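Sensor-type histidine kinase PrrB (Mycobacterium tuberculosis, PDB 1YSR) is the sensor kinase of the PrrB/PrrA two-component system, whose C-terminal domain, described here, binds the ATP used to phosphorylate a histidine. Local coordinates at residues Ala18-Arg23 with Gly46-Val51; Ser131-Pro136 with Val143-Gly148; Arg23-Leu28 with Asn57-Gly62. One frame throughout, in Å; residues are numbered along the deposited sequence.

Interaction 1 of 3, residues Ala18-Arg23 with Gly46-Val51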
ATOM      1  N   ALA A  18     -11.530   3.127   1.029  1.00 27.93           N
ATOM      2  CA  ALA A  18     -12.961   3.435   1.270  1.00 29.17           C
ATOM      3  C   ALA A  18     -13.015   4.502   2.378  1.00 30.56           C
ATOM      4  O   ALA A  18     -13.759   5.457   2.293  1.00 32.99           O
ATOM      5  CB  ALA A  18     -13.681   2.205   1.686  1.00 29.29           C
ATOM      6  N   HIS A  19     -12.166   4.358   3.397  1.00 33.52           N
ATOM      7  CA  HIS A  19     -12.152   5.313   4.519  1.00 35.34           C
ATOM      8  C   HIS A  19     -11.778   6.696   4.040  1.00 35.27           C
ATOM      9  O   HIS A  19     -12.418   7.691   4.413  1.00 35.57           O
ATOM     10  CB  HIS A  19     -11.218   4.825   5.634  1.00 36.42           C
ATOM     11  CG  HIS A  19     -11.802   3.710   6.455  1.00 43.94           C
ATOM     12  ND1 HIS A  19     -12.854   3.907   7.333  1.00 53.58           N
ATOM     13  CD2 HIS A  19     -11.493   2.391   6.533  1.00 50.35           C
ATOM     14  CE1 HIS A  19     -13.165   2.757   7.910  1.00 50.96           C
ATOM     15  NE2 HIS A  19     -12.347   1.825   7.453  1.00 57.50           N
ATOM     16  N   ASP A  20     -10.731   6.778   3.215  1.00 34.75           N
ATOM     17  CA  ASP A  20     -10.299   8.050   2.665  1.00 34.75           C
ATOM     18  C   ASP A  20     -11.323   8.646   1.730  1.00 35.32           C
ATOM     19  O   ASP A  20     -11.511   9.855   1.757  1.00 36.64           O
ATOM     20  CB  ASP A  20      -8.971   7.945   1.912  1.00 32.46           C
ATOM     21  CG  ASP A  20      -7.791   7.588   2.817  1.00 37.83           C
ATOM     22  OD1 ASP A  20      -7.926   7.617   4.046  1.00 35.60           O
ATOM     23  OD2 ASP A  20      -6.700   7.249   2.274  1.00 39.56           O
ATOM     24  N   ALA A  21     -11.946   7.823   0.864  1.00 34.56           N
ATOM     25  CA  ALA A  21     -12.973   8.316  -0.058  1.00 34.01           C
ATOM     26  C   ALA A  21     -14.172   8.935   0.680  1.00 35.55           C
ATOM     27  O   ALA A  21     -14.703   9.959   0.259  1.00 34.72           O
ATOM     28  CB  ALA A  21     -13.435   7.252  -1.021  1.00 33.97           C
ATOM     29  N   ALA A  22     -14.592   8.278   1.747  1.00 37.97           N
ATOM     30  CA  ALA A  22     -15.716   8.754   2.560  1.00 41.59           C
ATOM     31  C   ALA A  22     -15.474  10.145   3.094  1.00 43.61           C
ATOM     32  O   ALA A  22     -16.442  10.855   3.360  1.00 45.80           O
ATOM     33  CB  ALA A  22     -16.022   7.793   3.685  1.00 41.59           C
ATOM     34  N   ARG A  23     -14.199  10.544   3.225  1.00 45.99           N
ATOM     35  CA  ARG A  23     -13.830  11.898   3.665  1.00 45.95           C
ATOM     36  C   ARG A  23     -13.823  12.915   2.523  1.00 44.45           C
ATOM     37  O   ARG A  23     -14.044  14.114   2.749  1.00 45.32           O
ATOM     38  CB  ARG A  23     -12.460  11.897   4.364  1.00 45.70           C
ATOM     39  CG  ARG A  23     -12.277  10.862   5.465  1.00 49.09           C
ATOM     40  CD  ARG A  23     -11.154  11.196   6.462  1.00 50.78           C
ATOM     41  NE  ARG A  23     -11.166  12.615   6.864  1.00 72.83           N
ATOM     42  CZ  ARG A  23     -10.690  13.087   8.019  1.00 79.55           C
ATOM     43  NH1 ARG A  23     -10.167  12.259   8.927  1.00 82.68           N
ATOM     44  NH2 ARG A  23     -10.743  14.392   8.273  1.00 78.16           N
ATOM     45  N   GLY A  46       0.110   2.385  -7.510  1.00 27.71           N
ATOM     46  CA  GLY A  46      -0.650   2.223  -8.776  1.00 26.76           C
ATOM     47  C   GLY A  46      -1.975   1.531  -8.463  1.00 27.71           C
ATOM     48  O   GLY A  46      -3.011   1.923  -8.997  1.00 27.74           O
ATOM     49  N   LEU A  47      -1.943   0.507  -7.590  1.00 27.18           N
ATOM     50  CA  LEU A  47      -3.227  -0.195  -7.267  1.00 27.82           C
ATOM     51  C   LEU A  47      -4.203   0.757  -6.569  1.00 28.37           C
ATOM     52  O   LEU A  47      -5.414   0.807  -6.889  1.00 27.09           O
ATOM     53  CB  LEU A  47      -2.983  -1.445  -6.439  1.00 28.22           C
ATOM     54  CG  LEU A  47      -2.281  -2.530  -7.244  1.00 29.50           C
ATOM     55  CD1 LEU A  47      -1.761  -3.566  -6.333  1.00 33.08           C
ATOM     56  CD2 LEU A  47      -3.192  -3.124  -8.374  1.00 31.72           C
ATOM     57  N   ARG A  48      -3.665   1.509  -5.623  1.00 28.61           N
ATOM     58  CA  ARG A  48      -4.505   2.471  -4.903  1.00 28.40           C
ATOM     59  C   ARG A  48      -5.057   3.495  -5.861  1.00 28.90           C
ATOM     60  O   ARG A  48      -6.219   3.888  -5.773  1.00 28.30           O
ATOM     61  CB  ARG A  48      -3.731   3.130  -3.761  1.00 27.19           C
ATOM     62  CG  ARG A  48      -4.525   4.242  -3.012  1.00 29.20           C
ATOM     63  CD  ARG A  48      -5.856   3.739  -2.349  1.00 33.45           C
ATOM     64  NE  ARG A  48      -6.505   4.953  -1.862  1.00 28.55           N
ATOM     65  CZ  ARG A  48      -6.326   5.437  -0.632  1.00 31.49           C
ATOM     66  NH1 ARG A  48      -6.866   6.592  -0.297  1.00 33.67           N
ATOM     67  NH2 ARG A  48      -5.642   4.744   0.248  1.00 34.66           N
ATOM     68  N   LEU A  49      -4.218   3.996  -6.767  1.00 28.16           N
ATOM     69  CA  LEU A  49      -4.693   4.973  -7.728  1.00 27.39           C
ATOM     70  C   LEU A  49      -5.856   4.443  -8.630  1.00 26.51           C
ATOM     71  O   LEU A  49      -6.828   5.208  -8.931  1.00 25.99           O
ATOM     72  CB  LEU A  49      -3.528   5.387  -8.612  1.00 27.23           C
ATOM     73  CG  LEU A  49      -3.783   6.373  -9.755  1.00 28.69           C
ATOM     74  CD1 LEU A  49      -4.197   7.700  -9.248  1.00 35.89           C
ATOM     75  CD2 LEU A  49      -2.484   6.426 -10.613  1.00 30.21           C
ATOM     76  N   ALA A  50      -5.728   3.192  -9.065  1.00 25.36           N
ATOM     77  CA  ALA A  50      -6.760   2.514  -9.908  1.00 24.18           C
ATOM     78  C   ALA A  50      -8.085   2.535  -9.127  1.00 24.27           C
ATOM     79  O   ALA A  50      -9.160   2.913  -9.675  1.00 26.02           O
ATOM     80  CB  ALA A  50      -6.316   1.105 -10.224  1.00 26.81           C
ATOM     81  N   VAL A  51      -8.010   2.144  -7.864  1.00 26.50           N
ATOM     82  CA  VAL A  51      -9.211   2.129  -6.982  1.00 26.26           C
ATOM     83  C   VAL A  51      -9.769   3.520  -6.789  1.00 27.76           C
ATOM     84  O   VAL A  51     -10.973   3.738  -6.893  1.00 26.37           O
ATOM     85  CB  VAL A  51      -8.913   1.409  -5.651  1.00 28.04           C
ATOM     86  CG1 VAL A  51     -10.101   1.515  -4.736  1.00 29.10           C
ATOM     87  CG2 VAL A  51      -8.607  -0.087  -5.903  1.00 26.20           C
TER
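A salt bridge between Asp20 and Arg48 spans the gap between helix 10-24 and helix 44-61. Both helices pack on the mixed sheet of the ATP-binding domain, the Bergerat-type alpha/beta sandwich common to histidine kinases, DNA gyrase B and HSP90. Within these two segments one acid and one base make all of the contact, and the backbones stay well apart.

Arg48 does most of the reaching. Its CG stands anti to the backbone N (chi1 176°), and the chain then bends at chi2. This sends the guanidinium toward the other helix, although the CB points to one side of it, and only the end of the chain approaches. Asp20 points its CB toward helix 44-61. Its short chain crosses that of Arg48 at about a right angle. Its OD2 lies at the edge of the guanidinium, close to that plane. The two flat groups are still turned 47° from each other. Both NH1 and NH2 go to OD2, so the bridge is not a two-oxygen, side-by-side pairing.

Around it, Arg48 NE forms a second salt bridge, with Asp52 one turn further along its own helix. This leaves the guanidinium gripped by two acids, which probably fixes its rotation and helps balance its buried charge. Leu47 and Val51 pack on helix 10-24 through Ile10, Leu13 and Leu14. On the second subunit, Pro36 lies against Asp20 and Ile39 against Arg48, and Thr37 N makes a weak hydrogen bond to Asp20 OD2.

The main bond runs from Arg48 NH1 to Asp20 OD2 at 2.7 Å and is nearly straight, with an N-H...O angle of 167°. It meets the anti side of the carboxylate oxygen. Arg48 NH2 adds a weak bond to the same Asp20 OD2 at 3.4 Å.

Interaction 2 of 3, residues Ser131-Pro136 with Val143-Gly148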
ATOM      1  N   SER A 131     -12.355  -4.987 -16.318  1.00 31.23           N
ATOM      2  CA  SER A 131     -13.550  -5.017 -17.155  1.00 33.09           C
ATOM      3  C   SER A 131     -14.725  -4.469 -16.407  1.00 32.50           C
ATOM      4  O   SER A 131     -14.687  -4.303 -15.177  1.00 31.77           O
ATOM      5  CB  SER A 131     -13.809  -6.430 -17.594  1.00 34.74           C
ATOM      6  OG  SER A 131     -13.899  -7.222 -16.461  1.00 39.65           O
ATOM      7  N   LEU A 132     -15.780  -4.197 -17.170  1.00 33.65           N
ATOM      8  CA  LEU A 132     -17.031  -3.694 -16.593  1.00 32.87           C
ATOM      9  C   LEU A 132     -18.165  -4.706 -16.732  1.00 34.83           C
ATOM     10  O   LEU A 132     -18.287  -5.461 -17.745  1.00 31.99           O
ATOM     11  CB  LEU A 132     -17.403  -2.389 -17.271  1.00 33.29           C
ATOM     12  CG  LEU A 132     -16.662  -1.138 -16.767  1.00 29.67           C
ATOM     13  CD1 LEU A 132     -16.633  -0.057 -17.780  1.00 29.19           C
ATOM     14  CD2 LEU A 132     -17.330  -0.614 -15.457  1.00 29.10           C
ATOM     15  N   GLU A 133     -18.962  -4.741 -15.679  1.00 35.48           N
ATOM     16  CA  GLU A 133     -20.128  -5.636 -15.544  1.00 37.78           C
ATOM     17  C   GLU A 133     -21.243  -4.801 -14.962  1.00 38.30           C
ATOM     18  O   GLU A 133     -21.053  -3.611 -14.663  1.00 38.31           O
ATOM     19  CB  GLU A 133     -19.828  -6.761 -14.578  1.00 38.59           C
ATOM     20  CG  GLU A 133     -18.791  -7.700 -15.070  1.00 41.44           C
ATOM     21  CD  GLU A 133     -18.462  -8.785 -14.070  1.00 47.26           C
ATOM     22  OE1 GLU A 133     -19.134  -8.852 -13.007  1.00 48.35           O
ATOM     23  OE2 GLU A 133     -17.524  -9.559 -14.345  1.00 43.20           O
ATOM     24  N   ASN A 134     -22.442  -5.394 -14.849  1.00 40.70           N
ATOM     25  CA  ASN A 134     -23.548  -4.671 -14.259  1.00 40.23           C
ATOM     26  C   ASN A 134     -23.570  -4.990 -12.762  1.00 39.16           C
ATOM     27  O   ASN A 134     -23.390  -6.131 -12.362  1.00 39.96           O
ATOM     28  CB  ASN A 134     -24.892  -5.013 -14.943  1.00 42.75           C
ATOM     29  CG  ASN A 134     -25.184  -4.134 -16.193  1.00 48.18           C
ATOM     30  OD1 ASN A 134     -24.271  -3.558 -16.839  1.00 54.66           O
ATOM     31  ND2 ASN A 134     -26.473  -4.037 -16.534  1.00 61.03           N
ATOM     32  N   SER A 135     -23.757  -3.985 -11.924  1.00 35.84           N
ATOM     33  CA  SER A 135     -23.621  -4.248 -10.518  1.00 35.34           C
ATOM     34  C   SER A 135     -24.999  -4.691  -9.922  1.00 36.03           C
ATOM     35  O   SER A 135     -26.005  -4.176 -10.347  1.00 37.85           O
ATOM     36  CB  SER A 135     -23.239  -2.963  -9.835  1.00 34.98           C
ATOM     37  OG  SER A 135     -23.168  -3.253  -8.479  1.00 33.84           O
ATOM     38  N   PRO A 136     -24.997  -5.564  -8.918  1.00 37.74           N
ATOM     39  CA  PRO A 136     -26.185  -5.809  -8.083  1.00 38.23           C
ATOM     40  C   PRO A 136     -26.675  -4.553  -7.390  1.00 37.46           C
ATOM     41  O   PRO A 136     -27.854  -4.482  -7.000  1.00 38.10           O
ATOM     42  CB  PRO A 136     -25.662  -6.799  -7.036  1.00 37.91           C
ATOM     43  CG  PRO A 136     -24.596  -7.502  -7.670  1.00 43.32           C
ATOM     44  CD  PRO A 136     -23.893  -6.449  -8.526  1.00 35.47           C
ATOM     45  N   VAL A 143     -14.234  -4.618 -12.403  1.00 29.99           N
ATOM     46  CA  VAL A 143     -13.611  -5.770 -11.865  1.00 30.54           C
ATOM     47  C   VAL A 143     -12.179  -5.833 -12.334  1.00 32.46           C
ATOM     48  O   VAL A 143     -11.907  -5.784 -13.529  1.00 32.16           O
ATOM     49  CB  VAL A 143     -14.296  -7.109 -12.264  1.00 33.46           C
ATOM     50  CG1 VAL A 143     -13.669  -8.204 -11.442  1.00 32.26           C
ATOM     51  CG2 VAL A 143     -15.764  -7.095 -11.961  1.00 34.68           C
ATOM     52  N   LEU A 144     -11.258  -5.932 -11.389  1.00 30.31           N
ATOM     53  CA  LEU A 144      -9.826  -6.057 -11.774  1.00 32.18           C
ATOM     54  C   LEU A 144      -9.437  -7.419 -11.394  1.00 31.47           C
ATOM     55  O   LEU A 144      -9.608  -7.788 -10.255  1.00 31.72           O
ATOM     56  CB  LEU A 144      -8.951  -5.146 -10.956  1.00 32.72           C
ATOM     57  CG  LEU A 144      -9.037  -3.656 -10.986  1.00 39.14           C
ATOM     58  CD1 LEU A 144      -7.587  -3.192 -10.861  1.00 46.12           C
ATOM     59  CD2 LEU A 144      -9.673  -3.177 -12.238  1.00 52.22           C
ATOM     60  N   ARG A 145      -8.945  -8.203 -12.342  1.00 33.03           N
ATOM     61  CA  ARG A 145      -8.555  -9.558 -12.050  1.00 34.48           C
ATOM     62  C   ARG A 145      -7.037  -9.694 -12.143  1.00 35.93           C
ATOM     63  O   ARG A 145      -6.478  -9.568 -13.217  1.00 35.10           O
ATOM     64  CB  ARG A 145      -9.237 -10.513 -13.006  1.00 35.88           C
ATOM     65  CG  ARG A 145     -10.709 -10.641 -12.753  1.00 34.55           C
ATOM     66  CD  ARG A 145     -11.359 -11.606 -13.718  1.00 47.98           C
ATOM     67  NE  ARG A 145     -12.582 -11.067 -14.289  1.00 56.85           N
ATOM     68  CZ  ARG A 145     -13.765 -11.212 -13.723  1.00 53.75           C
ATOM     69  NH1 ARG A 145     -13.843 -11.865 -12.582  1.00 64.25           N
ATOM     70  NH2 ARG A 145     -14.852 -10.715 -14.273  1.00 47.06           N
ATOM     71  N   LEU A 146      -6.413  -9.963 -11.005  1.00 35.11           N
ATOM     72  CA  LEU A 146      -4.980  -9.899 -10.865  1.00 34.95           C
ATOM     73  C   LEU A 146      -4.380 -11.218 -10.398  1.00 37.37           C
ATOM     74  O   LEU A 146      -4.934 -11.853  -9.490  1.00 37.30           O
ATOM     75  CB  LEU A 146      -4.568  -8.806  -9.897  1.00 33.66           C
ATOM     76  CG  LEU A 146      -5.063  -7.411 -10.174  1.00 35.38           C
ATOM     77  CD1 LEU A 146      -4.541  -6.444  -9.133  1.00 36.58           C
ATOM     78  CD2 LEU A 146      -4.806  -6.926 -11.588  1.00 34.54           C
ATOM     79  N   PRO A 147      -3.273 -11.641 -11.061  1.00 37.94           N
ATOM     80  CA  PRO A 147      -2.664 -12.906 -10.724  1.00 38.24           C
ATOM     81  C   PRO A 147      -1.965 -12.867  -9.389  1.00 37.15           C
ATOM     82  O   PRO A 147      -1.346 -11.847  -9.023  1.00 36.65           O
ATOM     83  CB  PRO A 147      -1.659 -13.131 -11.844  1.00 39.54           C
ATOM     84  CG  PRO A 147      -1.304 -11.829 -12.346  1.00 40.64           C
ATOM     85  CD  PRO A 147      -2.623 -11.025 -12.236  1.00 39.25           C
ATOM     86  N   GLY A 148      -2.090 -13.981  -8.674  1.00 37.56           N
ATOM     87  CA  GLY A 148      -1.505 -14.124  -7.357  1.00 36.97           C
ATOM     88  C   GLY A 148      -0.014 -14.407  -7.475  1.00 38.11           C
ATOM     89  O   GLY A 148       0.511 -14.600  -8.588  1.00 38.04           O
TER
HETATM   90  O   HOH W   1     -11.362  -8.207 -15.184  1.00 35.77           O
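The C-terminal beta hairpin of the ATP-binding domain, strands 129-134 and 140-147, is joined here. Ser131 and Val143 form an antiparallel hydrogen-bonded pair. Ser131 N donates to Val143 O at 2.9 Å, and Val143 N returns a bond to Ser131 O at 2.8 Å. A water bridges the same pair: it donates to Val143 O and is hydrogen-bonded to Ser131 OG, 3.0 Å from each.

On the same face of the sheet as Ser131 and Val143, Glu133 and Arg145 meet. Glu133 OE2 lies 2.9 Å from Arg145 NH2 in a salt bridge whose hydrogen bond is weak, with an N-H...O angle of 122°. The oxygen lies at the guanidinium edge. Val143 CG1 packs on one guanidinium face, over its centre, while Val143 CG2 touches Glu133 CD at 3.8 Å. Val143 thus packs against both charged groups, one methyl to each. Each has another partner: Arg145 NH1 pairs with Glu79, and Glu133 OE1 with Arg141.

Strand 129-134 is one of the two edge strands of the sheet within this chain, and strand 140-147 lies between it and strand 77-84. Leu132 packs on Arg94 and Phe98 of helix 94-98, and Leu146 rests on Val78 and Ile80.

Interaction 3 of 3, residues Arg23-Leu28 with Asn57-Gly62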
ATOM      1  N   ARG A  23     -14.199  10.544   3.225  1.00 45.99           N
ATOM      2  CA  ARG A  23     -13.830  11.898   3.665  1.00 45.95           C
ATOM      3  C   ARG A  23     -13.823  12.915   2.523  1.00 44.45           C
ATOM      4  O   ARG A  23     -14.044  14.114   2.749  1.00 45.32           O
ATOM      5  CB  ARG A  23     -12.460  11.897   4.364  1.00 45.70           C
ATOM      6  CG  ARG A  23     -12.277  10.862   5.465  1.00 49.09           C
ATOM      7  CD  ARG A  23     -11.154  11.196   6.462  1.00 50.78           C
ATOM      8  NE  ARG A  23     -11.166  12.615   6.864  1.00 72.83           N
ATOM      9  CZ  ARG A  23     -10.690  13.087   8.019  1.00 79.55           C
ATOM     10  NH1 ARG A  23     -10.167  12.259   8.927  1.00 82.68           N
ATOM     11  NH2 ARG A  23     -10.743  14.392   8.273  1.00 78.16           N
ATOM     12  N   ILE A  24     -13.581  12.468   1.295  1.00 41.07           N
ATOM     13  CA  ILE A  24     -13.536  13.375   0.162  1.00 40.31           C
ATOM     14  C   ILE A  24     -14.918  13.634  -0.399  1.00 40.11           C
ATOM     15  O   ILE A  24     -15.192  14.713  -0.951  1.00 40.47           O
ATOM     16  CB  ILE A  24     -12.646  12.809  -0.963  1.00 37.97           C
ATOM     17  CG1 ILE A  24     -11.190  12.704  -0.444  1.00 42.34           C
ATOM     18  CG2 ILE A  24     -12.740  13.671  -2.193  1.00 37.60           C
ATOM     19  CD1 ILE A  24     -10.215  12.016  -1.393  1.00 41.65           C
ATOM     20  N   TYR A  25     -15.769  12.617  -0.297  1.00 39.93           N
ATOM     21  CA  TYR A  25     -17.091  12.659  -0.924  1.00 40.23           C
ATOM     22  C   TYR A  25     -18.160  12.633   0.144  1.00 42.91           C
ATOM     23  O   TYR A  25     -18.567  11.558   0.599  1.00 40.30           O
ATOM     24  CB  TYR A  25     -17.273  11.470  -1.855  1.00 39.17           C
ATOM     25  CG  TYR A  25     -16.198  11.320  -2.905  1.00 37.46           C
ATOM     26  CD1 TYR A  25     -16.189  12.101  -4.048  1.00 35.77           C
ATOM     27  CD2 TYR A  25     -15.183  10.377  -2.753  1.00 33.53           C
ATOM     28  CE1 TYR A  25     -15.206  11.932  -5.039  1.00 35.18           C
ATOM     29  CE2 TYR A  25     -14.217  10.210  -3.736  1.00 30.95           C
ATOM     30  CZ  TYR A  25     -14.216  11.006  -4.852  1.00 29.31           C
ATOM     31  OH  TYR A  25     -13.244  10.878  -5.855  1.00 39.74           O
ATOM     32  N   PRO A  26     -18.653  13.828   0.528  1.00 47.43           N
ATOM     33  CA  PRO A  26     -19.602  13.883   1.656  1.00 49.61           C
ATOM     34  C   PRO A  26     -20.865  13.101   1.299  1.00 49.93           C
ATOM     35  O   PRO A  26     -21.266  13.072   0.140  1.00 51.70           O
ATOM     36  CB  PRO A  26     -19.907  15.383   1.798  1.00 49.95           C
ATOM     37  CG  PRO A  26     -19.635  15.975   0.397  1.00 51.31           C
ATOM     38  CD  PRO A  26     -18.432  15.147  -0.107  1.00 47.86           C
ATOM     39  N   ASP A  27     -21.475  12.423   2.254  1.00 50.10           N
ATOM     40  CA  ASP A  27     -22.720  11.732   1.895  1.00 49.84           C
ATOM     41  C   ASP A  27     -22.541  10.465   1.031  1.00 47.63           C
ATOM     42  O   ASP A  27     -23.512   9.716   0.864  1.00 48.07           O
ATOM     43  CB  ASP A  27     -23.660  12.655   1.105  1.00 51.65           C
ATOM     44  CG  ASP A  27     -24.074  13.896   1.876  1.00 57.70           C
ATOM     45  OD1 ASP A  27     -24.636  13.732   2.985  1.00 58.77           O
ATOM     46  OD2 ASP A  27     -23.850  15.020   1.335  1.00 63.69           O
ATOM     47  N   LEU A  28     -21.362  10.251   0.419  1.00 42.33           N
ATOM     48  CA  LEU A  28     -21.126   8.958  -0.238  1.00 38.40           C
ATOM     49  C   LEU A  28     -21.066   7.870   0.822  1.00 35.57           C
ATOM     50  O   LEU A  28     -20.397   8.049   1.823  1.00 35.89           O
ATOM     51  CB  LEU A  28     -19.839   9.007  -1.084  1.00 39.11           C
ATOM     52  CG  LEU A  28     -19.351   7.644  -1.586  1.00 38.36           C
ATOM     53  CD1 LEU A  28     -20.359   7.023  -2.579  1.00 39.01           C
ATOM     54  CD2 LEU A  28     -17.935   7.788  -2.208  1.00 36.60           C
ATOM     55  N   ASN A  57     -14.814   8.021 -10.659  1.00 29.45           N
ATOM     56  CA  ASN A  57     -15.647   7.930 -11.802  1.00 29.97           C
ATOM     57  C   ASN A  57     -17.062   7.564 -11.402  1.00 29.65           C
ATOM     58  O   ASN A  57     -18.009   8.057 -11.976  1.00 32.90           O
ATOM     59  CB  ASN A  57     -15.050   6.934 -12.781  1.00 30.35           C
ATOM     60  CG  ASN A  57     -14.031   7.596 -13.682  1.00 31.93           C
ATOM     61  OD1 ASN A  57     -14.422   8.317 -14.556  1.00 36.48           O
ATOM     62  ND2 ASN A  57     -12.733   7.487 -13.355  1.00 40.54           N
ATOM     63  N   ALA A  58     -17.202   6.687 -10.423  1.00 30.43           N
ATOM     64  CA  ALA A  58     -18.554   6.252  -9.984  1.00 28.52           C
ATOM     65  C   ALA A  58     -19.326   7.476  -9.451  1.00 31.10           C
ATOM     66  O   ALA A  58     -20.504   7.721  -9.785  1.00 31.30           O
ATOM     67  CB  ALA A  58     -18.424   5.195  -8.914  1.00 29.56           C
ATOM     68  N   VAL A  59     -18.624   8.315  -8.700  1.00 31.11           N
ATOM     69  CA  VAL A  59     -19.250   9.464  -8.025  1.00 33.10           C
ATOM     70  C   VAL A  59     -19.396  10.616  -8.983  1.00 36.69           C
ATOM     71  O   VAL A  59     -20.496  11.113  -9.179  1.00 37.58           O
ATOM     72  CB  VAL A  59     -18.423   9.941  -6.806  1.00 32.88           C
ATOM     73  CG1 VAL A  59     -19.049  11.215  -6.241  1.00 36.19           C
ATOM     74  CG2 VAL A  59     -18.379   8.863  -5.758  1.00 32.37           C
ATOM     75  N   LYS A  60     -18.297  11.017  -9.629  1.00 38.49           N
ATOM     76  CA  LYS A  60     -18.344  12.232 -10.441  1.00 40.21           C
ATOM     77  C   LYS A  60     -19.127  12.066 -11.693  1.00 40.27           C
ATOM     78  O   LYS A  60     -19.885  12.952 -12.058  1.00 43.46           O
ATOM     79  CB  LYS A  60     -16.947  12.848 -10.634  1.00 40.07           C
ATOM     80  CG  LYS A  60     -16.415  13.241  -9.236  1.00 44.82           C
ATOM     81  CD  LYS A  60     -14.985  12.944  -9.003  1.00 54.03           C
ATOM     82  CE  LYS A  60     -14.116  14.003  -9.661  1.00 55.10           C
ATOM     83  NZ  LYS A  60     -12.791  13.479 -10.018  1.00 54.11           N
ATOM     84  N   HIS A  61     -19.020  10.920 -12.332  1.00 42.01           N
ATOM     85  CA  HIS A  61     -19.694  10.711 -13.600  1.00 42.16           C
ATOM     86  C   HIS A  61     -20.900   9.784 -13.548  1.00 41.96           C
ATOM     87  O   HIS A  61     -21.814   9.898 -14.373  1.00 43.16           O
ATOM     88  CB  HIS A  61     -18.677  10.317 -14.693  1.00 43.90           C
ATOM     89  CG  HIS A  61     -17.494  11.241 -14.759  1.00 48.95           C
ATOM     90  ND1 HIS A  61     -17.593  12.553 -15.180  1.00 58.78           N
ATOM     91  CD2 HIS A  61     -16.200  11.061 -14.393  1.00 55.30           C
ATOM     92  CE1 HIS A  61     -16.408  13.134 -15.090  1.00 63.85           C
ATOM     93  NE2 HIS A  61     -15.545  12.250 -14.618  1.00 62.64           N
ATOM     94  N   GLY A  62     -20.943   8.865 -12.590  1.00 38.33           N
ATOM     95  CA  GLY A  62     -22.093   7.942 -12.496  1.00 37.01           C
ATOM     96  C   GLY A  62     -23.154   8.445 -11.520  1.00 34.76           C
ATOM     97  O   GLY A  62     -24.266   7.942 -11.479  1.00 36.10           O
TER
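Tyr25 packs against Val59 and Lys60 where helix 10-24 gives way to a turn and helix 44-61 nears its end. Its CB points toward the second helix. The ring carbon CG stands anti to the carbonyl carbon (chi1 -55°), which carries the ring across the gap. CD1 touches Val59 CG1 at 3.7 Å. The next atom, CE1, lies 4.1 Å from Val59 CG1 and equally far from Lys60 CD, which sits at the ring edge, near its plane. At the tip, OH comes 4.1 Å from Lys60 CD and makes a hydrogen bond to a Tris molecule, probably from the crystallisation liquor.

Val59 CG2 lies over one face of the ring, toward its rim. Ile24 CG2 covers the centre of the opposite face, so the ring is held between two aliphatic groups. Val59 CG2 also meets Leu28 CD2 at 3.7 Å. The type II turn from Tyr25 to Leu28, closed by a bond from Leu28 N to Tyr25 O, brings these two residues to the same valine.

Ile55 and Ala56 of helix 44-61 also pack on Tyr25. Arg75 of the second subunit lies against Ile24, Tyr25, Val59 and Lys60.

No hydrogen bond crosses between the two segments. The contact rests on dispersion and the exclusion of water; the tyrosine OH bonds outside it, here to the Tris molecule.

Interactions 1 and 3 join the same two parts of the fold, at centres 11 Å apart. The first links helices 10-24 and 44-61 by charge, the second by apolar packing between the turn that follows helix 10-24 and the C-terminal end of helix 44-61. Both touch the second subunit. Interaction 2 ties two neighbouring strands, mainly by backbone bonds. It touches interaction 1 through Leu47 CD2 and Leu146 CD1, 3.7 Å apart, where helix meets sheet, but does not touch interaction 3. All three are only partly buried. Measured from centre to centre, interactions 1 and 2 lie about 9 Å and 8 Å from the middle of the chain; interaction 3, at about 14 Å, is the most peripheral.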